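Local coordinates for protein alpha-L-rhamnosidase (Aspergillus terreus, PDB 6GSZ) that probably hydrolyses terminal non-reducing alpha-L-rhamnose residues in alpha-L-rhamnosides, as a calcium-binding, glycosylated fungal glycosidase, at residues Trp470-Arg479 with Ile526-Gln537. Residues are numbered along the deposited sequence; the frame is centred on the assembly and turned at random.
Sequences WTGDIHAFSR and IWGDAIVGVPWQ. With BGC (beta-D-glucopyranose), chain B.
His475 reaches across to residues 526-533. Its CB rests on the CB of Ala530. CG lies anti to the backbone N (chi1 -174°), which carries the ring over to this second segment, and sits near the carbonyl O of Ile526. ND1 then donates to that same O of Ile526, 2.8 Å away. The bond is nearly straight, lies in the ring plane and uses a lone pair of the carbonyl. CE1 meets the CB of Asp529. CD2 and, at the tip, NE2 both pack against the CA of Gly533, NE2 at 3.7 Å. Asp529 OD2 in turn accepts from the N of Ile526, while its OD1 bonds to Ser609 and Trp558.

The two helices run nearly parallel, 23° apart, in the six-hairpin glycosidase domain, the (alpha/alpha)6 barrel of these enzymes. The sugar lies at the start of helix 471-479, beside Trp527. There the CA of Gly472 sits over the face of Trp527, 3.5 Å from the centroid of the five-membered ring. Trp527 NE1 donates to O3 of the bound glucose at 3.0 Å. Asp473 grips the same sugar, OD2 accepting from O2. C4 of the sugar lies over one face of Trp470, toward the rim, and the rim of Trp470 meets that of Trp527 with the planes at 88°. At the far end a water joins Ser478 OG to the carbonyl O of Val534.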
# COMPACT_ATOMS: atom_id res chain seq x y z
N TRP A 470 1.15 4.10 -10.25
CA TRP A 470 1.51 3.36 -11.47
C TRP A 470 0.99 1.91 -11.43
O TRP A 470 1.26 1.12 -10.52
CB TRP A 470 3.01 3.42 -11.68
CG TRP A 470 3.47 4.68 -12.35
CD1 TRP A 470 4.02 5.79 -11.76
CD2 TRP A 470 3.47 4.94 -13.75
NE1 TRP A 470 4.34 6.71 -12.71
CE2 TRP A 470 4.00 6.23 -13.95
CE3 TRP A 470 3.05 4.21 -14.85
CZ2 TRP A 470 4.14 6.78 -15.22
CZ3 TRP A 470 3.18 4.74 -16.11
CH2 TRP A 470 3.71 6.03 -16.28
N THR A 471 0.20 1.60 -12.45
CA THR A 471 -0.55 0.34 -12.51
C THR A 471 0.34 -0.89 -12.65
O THR A 471 0.13 -1.90 -12.01
CB THR A 471 -1.62 0.47 -13.60
OG1 THR A 471 -1.03 0.89 -14.84
CG2 THR A 471 -2.70 1.43 -13.18
N GLY A 472 1.34 -0.83 -13.54
CA GLY A 472 2.15 -2.00 -13.77
C GLY A 472 2.94 -2.38 -12.52
O GLY A 472 3.11 -3.58 -12.20
N ASP A 473 3.45 -1.40 -11.77
CA ASP A 473 4.30 -1.67 -10.63
C ASP A 473 3.52 -2.47 -9.57
O ASP A 473 4.05 -3.43 -9.00
CB ASP A 473 4.86 -0.38 -10.02
CG ASP A 473 5.63 0.52 -10.96
OD1 ASP A 473 5.11 0.77 -12.08
OD2 ASP A 473 6.75 0.94 -10.57
N ILE A 474 2.27 -2.06 -9.29
CA ILE A 474 1.49 -2.76 -8.29
C ILE A 474 1.04 -4.13 -8.81
O ILE A 474 0.92 -5.06 -8.03
CB ILE A 474 0.37 -1.89 -7.69
CG1 ILE A 474 -0.33 -2.60 -6.53
CG2 ILE A 474 -0.61 -1.43 -8.73
CD1 ILE A 474 0.60 -2.98 -5.37
N HIS A 475 0.82 -4.25 -10.11
CA HIS A 475 0.54 -5.56 -10.69
C HIS A 475 1.69 -6.52 -10.35
O HIS A 475 1.47 -7.64 -9.86
CB HIS A 475 0.26 -5.44 -12.19
CG HIS A 475 -0.18 -6.70 -12.86
ND1 HIS A 475 -0.35 -6.74 -14.24
CD2 HIS A 475 -0.40 -7.96 -12.42
CE1 HIS A 475 -0.69 -7.98 -14.60
NE2 HIS A 475 -0.74 -8.73 -13.50
N ALA A 476 2.92 -6.10 -10.60
CA ALA A 476 4.09 -6.93 -10.35
C ALA A 476 4.30 -7.23 -8.86
O ALA A 476 4.68 -8.36 -8.50
CB ALA A 476 5.34 -6.27 -10.90
N PHE A 477 4.02 -6.26 -7.99
CA PHE A 477 4.43 -6.35 -6.57
C PHE A 477 3.34 -6.95 -5.66
O PHE A 477 3.68 -7.33 -4.54
CB PHE A 477 4.84 -4.96 -6.07
CG PHE A 477 5.46 -4.98 -4.69
CD1 PHE A 477 6.68 -5.61 -4.47
CD2 PHE A 477 4.83 -4.34 -3.62
CE1 PHE A 477 7.22 -5.67 -3.20
CE2 PHE A 477 5.38 -4.39 -2.35
CZ PHE A 477 6.58 -5.05 -2.15
N SER A 478 2.06 -6.99 -6.05
CA SER A 478 1.01 -7.23 -5.02
C SER A 478 1.11 -8.66 -4.40
O SER A 478 0.75 -8.80 -3.23
CB SER A 478 -0.39 -6.92 -5.53
OG SER A 478 -0.98 -8.02 -6.17
N ARG A 479 1.65 -9.68 -5.12
CA ARG A 479 1.81 -10.98 -4.53
C ARG A 479 2.72 -10.90 -3.29
O ARG A 479 2.48 -11.56 -2.26
CB ARG A 479 2.36 -11.94 -5.58
CG ARG A 479 2.51 -13.39 -5.16
CD ARG A 479 2.88 -14.18 -6.40
NE ARG A 479 3.16 -15.58 -6.14
CZ ARG A 479 3.35 -16.47 -7.14
NH1 ARG A 479 3.19 -16.12 -8.42
NH2 ARG A 479 3.65 -17.72 -6.84
N ILE A 526 0.33 -5.31 -19.12
CA ILE A 526 0.96 -5.33 -17.78
C ILE A 526 0.39 -4.19 -16.91
O ILE A 526 -0.12 -4.45 -15.85
CB ILE A 526 2.50 -5.34 -17.81
CG1 ILE A 526 3.04 -6.41 -18.77
CG2 ILE A 526 3.04 -5.52 -16.39
CD1 ILE A 526 4.51 -6.31 -19.00
N TRP A 527 0.59 -2.95 -17.37
CA TRP A 527 0.01 -1.74 -16.78
C TRP A 527 -1.51 -1.84 -16.89
O TRP A 527 -2.16 -1.94 -15.85
CB TRP A 527 0.62 -0.52 -17.49
CG TRP A 527 1.96 -0.14 -16.92
CD1 TRP A 527 2.22 0.93 -16.12
CD2 TRP A 527 3.22 -0.81 -17.08
NE1 TRP A 527 3.54 0.95 -15.76
CE2 TRP A 527 4.18 -0.12 -16.32
CE3 TRP A 527 3.65 -1.95 -17.78
CZ2 TRP A 527 5.52 -0.50 -16.24
CZ3 TRP A 527 4.98 -2.34 -17.68
CH2 TRP A 527 5.90 -1.62 -16.93
N GLY A 528 -2.07 -1.95 -18.09
CA GLY A 528 -3.50 -2.05 -18.18
C GLY A 528 -4.04 -3.34 -17.55
O GLY A 528 -5.14 -3.37 -17.01
N ASP A 529 -3.23 -4.41 -17.66
CA ASP A 529 -3.60 -5.70 -17.11
C ASP A 529 -3.73 -5.67 -15.58
O ASP A 529 -4.25 -6.63 -15.02
CB ASP A 529 -2.65 -6.80 -17.54
CG ASP A 529 -2.78 -7.13 -19.03
OD1 ASP A 529 -3.93 -7.47 -19.45
OD2 ASP A 529 -1.72 -7.07 -19.70
N ALA A 530 -3.28 -4.60 -14.90
CA ALA A 530 -3.48 -4.51 -13.46
C ALA A 530 -4.95 -4.65 -13.04
O ALA A 530 -5.22 -5.13 -11.91
CB ALA A 530 -2.93 -3.22 -12.92
N ILE A 531 -5.86 -4.21 -13.92
CA ILE A 531 -7.29 -4.24 -13.58
C ILE A 531 -7.83 -5.69 -13.49
O ILE A 531 -8.94 -5.89 -12.96
CB ILE A 531 -8.10 -3.36 -14.56
CG1 ILE A 531 -9.48 -2.96 -14.04
CG2 ILE A 531 -8.16 -3.99 -15.95
CD1 ILE A 531 -9.43 -2.09 -12.86
N VAL A 532 -7.06 -6.65 -14.02
CA VAL A 532 -7.34 -8.10 -13.88
C VAL A 532 -6.46 -8.67 -12.77
O VAL A 532 -6.92 -9.41 -11.91
CB VAL A 532 -7.10 -8.85 -15.21
CG1 VAL A 532 -7.47 -10.34 -15.07
CG2 VAL A 532 -7.88 -8.25 -16.36
N GLY A 533 -5.16 -8.43 -12.90
CA GLY A 533 -4.15 -9.10 -12.06
C GLY A 533 -4.24 -8.74 -10.58
O GLY A 533 -3.99 -9.56 -9.68
N VAL A 534 -4.45 -7.44 -10.29
CA VAL A 534 -4.48 -7.03 -8.88
C VAL A 534 -5.72 -7.66 -8.22
O VAL A 534 -5.59 -8.25 -7.15
CB VAL A 534 -4.32 -5.52 -8.67
CG1 VAL A 534 -4.37 -5.16 -7.19
CG2 VAL A 534 -2.98 -5.09 -9.23
N PRO A 535 -6.94 -7.58 -8.79
CA PRO A 535 -8.09 -8.35 -8.28
C PRO A 535 -7.83 -9.86 -8.13
O PRO A 535 -8.22 -10.44 -7.09
CB PRO A 535 -9.21 -8.04 -9.28
CG PRO A 535 -8.86 -6.63 -9.73
CD PRO A 535 -7.36 -6.68 -9.89
N TRP A 536 -7.21 -10.46 -9.14
CA TRP A 536 -6.99 -11.92 -9.05
C TRP A 536 -6.13 -12.23 -7.81
O TRP A 536 -6.43 -13.13 -7.03
CB TRP A 536 -6.30 -12.41 -10.32
CG TRP A 536 -5.96 -13.88 -10.33
CD1 TRP A 536 -6.75 -14.91 -10.71
CD2 TRP A 536 -4.71 -14.45 -9.95
NE1 TRP A 536 -6.07 -16.09 -10.61
CE2 TRP A 536 -4.83 -15.85 -10.09
CE3 TRP A 536 -3.54 -13.91 -9.41
CZ2 TRP A 536 -3.78 -16.70 -9.75
CZ3 TRP A 536 -2.51 -14.75 -9.07
CH2 TRP A 536 -2.63 -16.13 -9.24
N GLN A 537 -5.03 -11.49 -7.65
CA GLN A 537 -4.14 -11.68 -6.51
C GLN A 537 -4.83 -11.36 -5.18
O GLN A 537 -4.51 -11.94 -4.12
CB GLN A 537 -2.81 -10.97 -6.69
CG GLN A 537 -1.83 -11.19 -5.54
CD GLN A 537 -1.42 -12.64 -5.39
OE1 GLN A 537 -0.82 -13.19 -6.30
NE2 GLN A 537 -1.68 -13.21 -4.21
C2 BGC B . 7.09 3.54 -12.95
C3 BGC B . 6.89 2.78 -14.23
C4 BGC B . 6.62 3.58 -15.49
C5 BGC B . 7.65 4.60 -15.50
C6 BGC B . 7.42 5.38 -16.78
C1 BGC B . 8.06 4.68 -13.18
O1 BGC B . 8.33 5.30 -11.94
O2 BGC B . 7.86 2.79 -12.05
O3 BGC B . 5.76 2.09 -14.10
O4 BGC B . 6.58 2.86 -16.74
O5 BGC B . 7.70 5.47 -14.32
O6 BGC B . 8.32 6.50 -16.79
O HOH W 1 -1.00 -8.18 -8.85
O HOH W 2 -3.52 -7.96 -5.02